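Local coordinates for COBE (Pseudomonas aeruginosa, PDB 2W6K), which takes part in the biosynthesis of cobalamin (vitamin B12), probably in a role related to that of the C-terminal domain of CbiG, at residues Ile8-Arg19 and Asp129-Thr140; Leu45-Gly53 and Val102-Leu110. One frame throughout, in Å; residues are numbered along the deposited sequence.

Interaction 1 (Ile8-Arg19 and Asp129-Thr140)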
# COMPACT_ATOMS: atom_id res chain seq x y z
N ILE A 8 -4.48 8.18 17.49
CA ILE A 8 -3.75 7.92 16.26
C ILE A 8 -2.22 7.95 16.25
O ILE A 8 -1.60 9.02 16.31
CB ILE A 8 -4.28 8.79 15.08
CG1 ILE A 8 -4.94 10.08 15.58
CG2 ILE A 8 -5.23 7.96 14.19
CD1 ILE A 8 -5.51 10.97 14.47
N PRO A 9 -1.60 6.75 16.18
CA PRO A 9 -0.52 6.75 15.23
C PRO A 9 -1.27 6.83 13.90
O PRO A 9 -1.81 5.83 13.43
CB PRO A 9 0.13 5.38 15.43
CG PRO A 9 -0.34 4.91 16.79
CD PRO A 9 -1.73 5.45 16.86
N SER A 10 -1.39 8.04 13.35
CA SER A 10 -2.18 8.27 12.14
C SER A 10 -1.46 7.72 10.92
O SER A 10 -1.01 8.48 10.05
CB SER A 10 -2.42 9.76 11.95
OG SER A 10 -1.18 10.45 11.99
N LEU A 11 -1.36 6.41 10.82
CA LEU A 11 -0.52 5.89 9.77
C LEU A 11 -1.18 5.82 8.41
O LEU A 11 -2.38 5.58 8.28
CB LEU A 11 0.17 4.58 10.15
CG LEU A 11 -0.49 3.29 10.54
CD1 LEU A 11 -0.70 2.44 9.32
CD2 LEU A 11 0.48 2.63 11.49
N LEU A 12 -0.36 6.06 7.40
CA LEU A 12 -0.84 6.08 6.04
C LEU A 12 0.12 5.22 5.23
O LEU A 12 1.34 5.49 5.21
CB LEU A 12 -0.80 7.51 5.53
CG LEU A 12 -1.20 7.66 4.05
CD1 LEU A 12 -2.68 7.30 3.83
CD2 LEU A 12 -0.89 9.10 3.63
N ILE A 13 -0.43 4.20 4.58
CA ILE A 13 0.37 3.23 3.85
C ILE A 13 -0.00 3.26 2.38
O ILE A 13 -1.18 3.30 2.07
CB ILE A 13 0.10 1.81 4.35
CG1 ILE A 13 0.41 1.66 5.87
CG2 ILE A 13 0.89 0.76 3.54
CD1 ILE A 13 1.85 2.00 6.23
N ALA A 14 1.00 3.19 1.51
CA ALA A 14 0.70 3.05 0.07
C ALA A 14 1.07 1.65 -0.37
O ALA A 14 2.23 1.27 -0.22
CB ALA A 14 1.49 4.06 -0.73
N GLY A 15 0.11 0.90 -0.94
CA GLY A 15 0.37 -0.42 -1.49
C GLY A 15 0.58 -0.27 -2.99
O GLY A 15 -0.08 0.56 -3.64
N ILE A 16 1.54 -1.02 -3.53
CA ILE A 16 1.91 -0.83 -4.94
C ILE A 16 2.06 -2.18 -5.62
O ILE A 16 2.69 -3.07 -5.07
CB ILE A 16 3.27 -0.07 -5.06
CG1 ILE A 16 3.17 1.31 -4.41
CG2 ILE A 16 3.70 0.02 -6.58
CD1 ILE A 16 4.46 2.20 -4.46
N GLY A 17 1.49 -2.30 -6.83
CA GLY A 17 1.67 -3.47 -7.69
C GLY A 17 2.03 -2.93 -9.05
O GLY A 17 1.48 -1.89 -9.46
N CYS A 18 3.01 -3.53 -9.72
CA CYS A 18 3.48 -2.92 -10.98
C CYS A 18 4.11 -3.95 -11.90
O CYS A 18 4.50 -5.03 -11.44
CB CYS A 18 4.45 -1.76 -10.70
SG CYS A 18 6.02 -2.24 -9.90
N ARG A 19 4.18 -3.60 -13.19
CA ARG A 19 4.85 -4.41 -14.20
C ARG A 19 6.36 -4.43 -13.97
O ARG A 19 6.92 -3.50 -13.38
CB ARG A 19 4.54 -3.87 -15.62
CG ARG A 19 3.05 -3.80 -15.95
CD ARG A 19 2.48 -5.20 -16.16
NE ARG A 19 1.20 -5.18 -16.88
CZ ARG A 19 0.67 -6.24 -17.51
NH1 ARG A 19 1.31 -7.40 -17.53
NH2 ARG A 19 -0.49 -6.12 -18.13
N ASP A 129 -1.33 1.69 -16.96
CA ASP A 129 -1.08 0.41 -17.61
C ASP A 129 0.17 -0.33 -17.06
O ASP A 129 0.35 -1.56 -17.24
CB ASP A 129 -1.14 0.66 -19.11
CG ASP A 129 -2.34 1.55 -19.49
OD1 ASP A 129 -3.47 1.03 -19.57
OD2 ASP A 129 -2.17 2.79 -19.64
N ARG A 130 0.97 0.38 -16.26
CA ARG A 130 2.14 -0.25 -15.69
C ARG A 130 2.07 -0.45 -14.18
O ARG A 130 2.73 -1.34 -13.66
CB ARG A 130 3.44 0.44 -16.16
CG ARG A 130 3.66 0.36 -17.69
CD ARG A 130 4.25 -0.98 -18.14
NE ARG A 130 4.10 -1.24 -19.58
CZ ARG A 130 3.53 -2.32 -20.10
NH1 ARG A 130 3.04 -3.28 -19.32
NH2 ARG A 130 3.45 -2.46 -21.42
N ALA A 131 1.23 0.31 -13.47
CA ALA A 131 1.19 0.19 -12.00
C ALA A 131 -0.16 0.52 -11.38
O ALA A 131 -0.98 1.22 -11.98
CB ALA A 131 2.26 1.09 -11.41
N SER A 132 -0.38 0.07 -10.14
CA SER A 132 -1.57 0.44 -9.40
C SER A 132 -1.11 0.83 -8.00
O SER A 132 -0.20 0.21 -7.47
CB SER A 132 -2.55 -0.73 -9.25
OG SER A 132 -3.38 -0.84 -10.41
N ILE A 133 -1.75 1.84 -7.44
CA ILE A 133 -1.42 2.27 -6.08
C ILE A 133 -2.69 2.42 -5.24
O ILE A 133 -3.72 2.94 -5.70
CB ILE A 133 -0.57 3.57 -6.08
CG1 ILE A 133 0.76 3.31 -6.83
CG2 ILE A 133 -0.32 4.05 -4.64
CD1 ILE A 133 1.82 4.37 -6.73
N ALA A 134 -2.66 1.91 -4.01
CA ALA A 134 -3.79 2.10 -3.09
C ALA A 134 -3.30 2.67 -1.77
O ALA A 134 -2.16 2.46 -1.39
CB ALA A 134 -4.54 0.80 -2.85
N LEU A 135 -4.19 3.32 -1.06
CA LEU A 135 -3.83 3.94 0.23
C LEU A 135 -4.68 3.38 1.34
O LEU A 135 -5.88 3.22 1.18
CB LEU A 135 -3.99 5.47 0.16
CG LEU A 135 -3.26 6.21 -0.97
CD1 LEU A 135 -3.68 7.70 -0.94
CD2 LEU A 135 -1.76 6.06 -0.79
N ALA A 136 -4.05 3.08 2.47
CA ALA A 136 -4.80 2.60 3.63
C ALA A 136 -4.42 3.41 4.84
O ALA A 136 -3.27 3.84 5.00
CB ALA A 136 -4.56 1.10 3.88
N ARG A 137 -5.40 3.62 5.72
CA ARG A 137 -5.21 4.39 6.94
C ARG A 137 -5.76 3.65 8.15
O ARG A 137 -6.80 2.99 8.07
CB ARG A 137 -5.86 5.77 6.81
CG ARG A 137 -7.24 5.74 6.17
CD ARG A 137 -8.21 6.65 6.92
NE ARG A 137 -9.60 6.29 6.66
CZ ARG A 137 -10.45 7.06 5.99
NH1 ARG A 137 -10.06 8.23 5.52
NH2 ARG A 137 -11.70 6.65 5.80
N LEU A 138 -5.06 3.77 9.27
CA LEU A 138 -5.45 3.16 10.51
C LEU A 138 -6.72 3.87 10.98
O LEU A 138 -6.72 5.09 11.21
CB LEU A 138 -4.32 3.29 11.52
CG LEU A 138 -4.34 2.33 12.70
CD1 LEU A 138 -4.22 0.85 12.26
CD2 LEU A 138 -3.24 2.71 13.66
N LEU A 139 -7.78 3.09 11.06
CA LEU A 139 -9.15 3.54 11.32
C LEU A 139 -9.38 3.68 12.81
O LEU A 139 -9.62 2.67 13.48
CB LEU A 139 -10.09 2.46 10.78
CG LEU A 139 -11.47 2.69 10.15
CD1 LEU A 139 -12.32 1.47 10.46
CD2 LEU A 139 -12.18 3.96 10.60
N THR A 140 -9.33 4.90 13.32
CA THR A 140 -9.57 5.15 14.74
C THR A 140 -10.92 4.60 15.17
O THR A 140 -10.99 3.60 15.88
CB THR A 140 -9.52 6.66 15.06
OG1 THR A 140 -8.37 7.24 14.44
CG2 THR A 140 -9.44 6.88 16.56
O HOH W 1 -4.44 6.50 10.39
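I16 and I133 face each other as a non-hydrogen-bonded pair where strands 12-18 and 131-138 run antiparallel through the centre of the sheet. From I133 CB, which sits 3.9 Å from G15 O, the side chain divides. CG2 stays beside the neighbouring strand, 3.6 Å from G15 O, whereas CG1, anti to the carbonyl carbon (chi1 -61°), meets I16 CG1 at 4.0 Å. The chain then extends to CD1, which reaches both CG1 and CD1 of I16, so that the two isoleucines lie side by side and point the same way. Next to them L135 CD2 covers A14 CB at 3.8 Å.

The backbone ladder keeps these side chains in register. I13, G15 and G17 pair with A136, A134 and S132, each through two hydrogen bonds, and the bond from R19 N to R130 O adds one more at 2.7 Å. Toward the other end the ladder weakens: the hydrogen bond from L138 N to L11 O is weak and long, and a water donates to both L11 O and L138 O. There L138 CD2 rests 3.4 Å from P9 O. Beyond C18 the side chains of R19 and R130 come together at the exposed end; how they meet is doubtful, because R130 has a second conformer.

Helix 24-37 covers the face of A14, A131, I133 and L135, and helix 102-115 the face of I13, A134 and A136; strands 47-51 and 119-127 flank the pair within the mixed sheet.

Interaction 2 (Leu45-Gly53 and Val102-Leu110). With SO4 (sulfate ion), chain B.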
# COMPACT_ATOMS: atom_id res chain seq x y z
N LEU A 45 3.10 9.99 4.15
CA LEU A 45 3.28 8.54 4.03
C LEU A 45 4.21 8.00 5.08
O LEU A 45 5.29 8.55 5.28
CB LEU A 45 3.94 8.21 2.69
CG LEU A 45 3.16 7.90 1.45
CD1 LEU A 45 4.15 7.24 0.49
CD2 LEU A 45 1.97 6.97 1.74
N ASP A 46 3.84 6.89 5.69
CA ASP A 46 4.69 6.16 6.62
C ASP A 46 5.52 5.04 5.98
O ASP A 46 6.65 4.81 6.39
CB ASP A 46 3.88 5.63 7.77
CG ASP A 46 3.30 6.74 8.61
OD1 ASP A 46 4.07 7.37 9.37
OD2 ASP A 46 2.09 7.01 8.49
N ALA A 47 4.95 4.33 5.00
CA ALA A 47 5.67 3.19 4.42
C ALA A 47 5.04 2.79 3.11
O ALA A 47 3.90 3.17 2.83
CB ALA A 47 5.59 2.01 5.36
N LEU A 48 5.77 1.99 2.33
CA LEU A 48 5.23 1.43 1.11
C LEU A 48 5.08 -0.07 1.34
O LEU A 48 5.80 -0.65 2.17
CB LEU A 48 6.18 1.62 -0.07
CG LEU A 48 6.69 3.03 -0.38
CD1 LEU A 48 7.74 2.89 -1.40
CD2 LEU A 48 5.51 3.89 -0.88
N ALA A 49 4.13 -0.70 0.65
CA ALA A 49 3.91 -2.14 0.81
C ALA A 49 3.71 -2.78 -0.53
O ALA A 49 3.11 -2.19 -1.40
CB ALA A 49 2.69 -2.42 1.69
N SER A 50 4.22 -4.01 -0.69
CA SER A 50 3.93 -4.78 -1.89
C SER A 50 4.01 -6.26 -1.56
O SER A 50 4.08 -6.65 -0.42
CB SER A 50 4.88 -4.41 -3.06
OG SER A 50 4.41 -4.94 -4.29
N ILE A 51 3.90 -7.07 -2.59
CA ILE A 51 3.96 -8.52 -2.39
C ILE A 51 5.39 -9.05 -2.52
O ILE A 51 6.18 -8.57 -3.33
CB ILE A 51 3.00 -9.24 -3.37
CG1 ILE A 51 2.80 -10.70 -2.94
CG2 ILE A 51 3.48 -9.14 -4.78
CD1 ILE A 51 1.56 -11.35 -3.63
N ASP A 52 5.70 -10.06 -1.72
CA ASP A 52 6.99 -10.67 -1.76
C ASP A 52 6.92 -11.74 -2.81
O ASP A 52 5.83 -12.29 -3.09
CB ASP A 52 7.39 -11.27 -0.41
CG ASP A 52 8.89 -11.34 -0.24
OD1 ASP A 52 9.64 -10.93 -1.17
OD2 ASP A 52 9.34 -11.79 0.82
N GLY A 53 8.06 -12.05 -3.41
CA GLY A 53 8.10 -13.14 -4.37
C GLY A 53 9.47 -13.20 -4.95
O GLY A 53 10.41 -12.65 -4.38
N VAL A 102 -2.82 -6.61 -5.47
CA VAL A 102 -1.61 -6.47 -4.67
C VAL A 102 -1.62 -5.12 -3.97
O VAL A 102 -1.29 -5.05 -2.79
CB VAL A 102 -0.32 -6.66 -5.51
CG1 VAL A 102 0.92 -6.18 -4.75
CG2 VAL A 102 -0.21 -8.11 -5.93
N ALA A 103 -1.97 -4.07 -4.70
CA ALA A 103 -1.90 -2.71 -4.09
C ALA A 103 -2.85 -2.60 -2.91
O ALA A 103 -2.49 -2.10 -1.84
CB ALA A 103 -2.22 -1.66 -5.14
N GLU A 104 -4.10 -3.02 -3.11
CA GLU A 104 -5.11 -2.88 -2.06
C GLU A 104 -4.81 -3.80 -0.86
O GLU A 104 -4.82 -3.36 0.29
CB GLU A 104 -6.50 -3.13 -2.63
CG GLU A 104 -6.88 -2.05 -3.60
CD GLU A 104 -8.27 -2.18 -4.20
OE1 GLU A 104 -8.91 -3.22 -4.00
OE2 GLU A 104 -8.68 -1.22 -4.90
N ALA A 105 -4.50 -5.05 -1.15
CA ALA A 105 -4.21 -6.02 -0.07
C ALA A 105 -2.96 -5.68 0.70
O ALA A 105 -2.96 -5.80 1.91
CB ALA A 105 -4.14 -7.45 -0.60
N ALA A 106 -1.91 -5.22 0.00
CA ALA A 106 -0.64 -4.92 0.69
C ALA A 106 -0.79 -3.68 1.59
O ALA A 106 -0.25 -3.63 2.71
CB ALA A 106 0.52 -4.76 -0.28
N ALA A 107 -1.56 -2.71 1.11
CA ALA A 107 -1.83 -1.50 1.89
C ALA A 107 -2.54 -1.85 3.21
O ALA A 107 -2.08 -1.44 4.28
CB ALA A 107 -2.62 -0.47 1.06
N LEU A 108 -3.63 -2.61 3.12
CA LEU A 108 -4.38 -3.00 4.29
C LEU A 108 -3.51 -3.82 5.24
O LEU A 108 -3.47 -3.55 6.45
CB LEU A 108 -5.61 -3.80 3.87
CG LEU A 108 -6.75 -2.98 3.27
CD1 LEU A 108 -7.76 -3.94 2.67
CD2 LEU A 108 -7.37 -2.10 4.37
N ALA A 109 -2.83 -4.83 4.69
CA ALA A 109 -2.00 -5.77 5.48
C ALA A 109 -0.93 -5.08 6.29
O ALA A 109 -0.83 -5.32 7.50
CB ALA A 109 -1.41 -6.87 4.59
N LEU A 110 -0.17 -4.20 5.65
CA LEU A 110 0.90 -3.51 6.34
C LEU A 110 0.33 -2.53 7.37
O LEU A 110 0.87 -2.42 8.47
CB LEU A 110 1.83 -2.79 5.35
CG LEU A 110 3.06 -2.15 6.00
CD1 LEU A 110 3.93 -3.24 6.71
CD2 LEU A 110 3.88 -1.39 5.00
S SO4 B . -2.84 -4.69 -8.42
O1 SO4 B . -2.66 -4.33 -9.86
O2 SO4 B . -2.54 -6.10 -8.23
O3 SO4 B . -4.23 -4.44 -8.08
O4 SO4 B . -1.95 -3.88 -7.64
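A49 and A106 meet where helix 102-115 crosses one face of a three-layer alpha/beta sandwich, lying against strand 47-51 of its mixed sheet. The segments approach to 6.8 Å between their axes, a close spacing made possible by small residues at the crossing. A49 CB is 3.8 Å from A106 CB and only 3.3 Å from A106 O, so the methyl group of the strand presses on the helix backbone as well as on a side chain. A106 CB in turn lies against the backbone of A49 and S50.

One helical turn further on, L110 fills the space beside this alanine contact. Its CG stands anti to the backbone N (chi1 -174°), which carries CD2 up to the strand. That single methyl touches A49 CB at 3.7 Å, A47 CB at 3.8 Å and the L48 carbonyl oxygen, and H72 of strand 71-74 packs on the same leucine. Here the side chains that the two segments bring together, A47, A49, A106 and L110, are all buried and apolar.

The other end, at the first turn of the helix, is more open: the backbones stand further apart, and both I51 and V102 are partly exposed. The side chains of V102 and I51 cross at about a right angle, with V102 CG1 3.9 Å from I51 CG2, and P76 and L79 of helix 76-80 also lie against I51. The same CG1 obliquely approaches I51 N, a buried amide with no hydrogen-bonding partner in the model. S50 OG, near V102 CG1, is instead bonded to I16 O.

At this end the helix N-terminus receives a sulfate, probably from the crystallisation liquor, which S101 and K125 also bind. Two backbone amides hold it, V102 N reaching O2 at 2.8 Å and A103 N reaching O4 at 2.9 Å.

Strands 12-18 and 47-51 are neighbours in one sheet, so interactions 1 and 2 share a common core, with centres about 6 Å apart. Interaction 1 acts within the sheet and is held chiefly by backbone hydrogen bonds; its middle is buried, but both ends run out to exposed residues. Interaction 2 acts between layers, is buried and smaller, and relies on apolar fit between strand and helix. The two meet directly: D46 OD2 probably bonds to L12 N, and A103 CB packs on G15 O. In sequence, interaction 2 is nested inside the loop that interaction 1 closes.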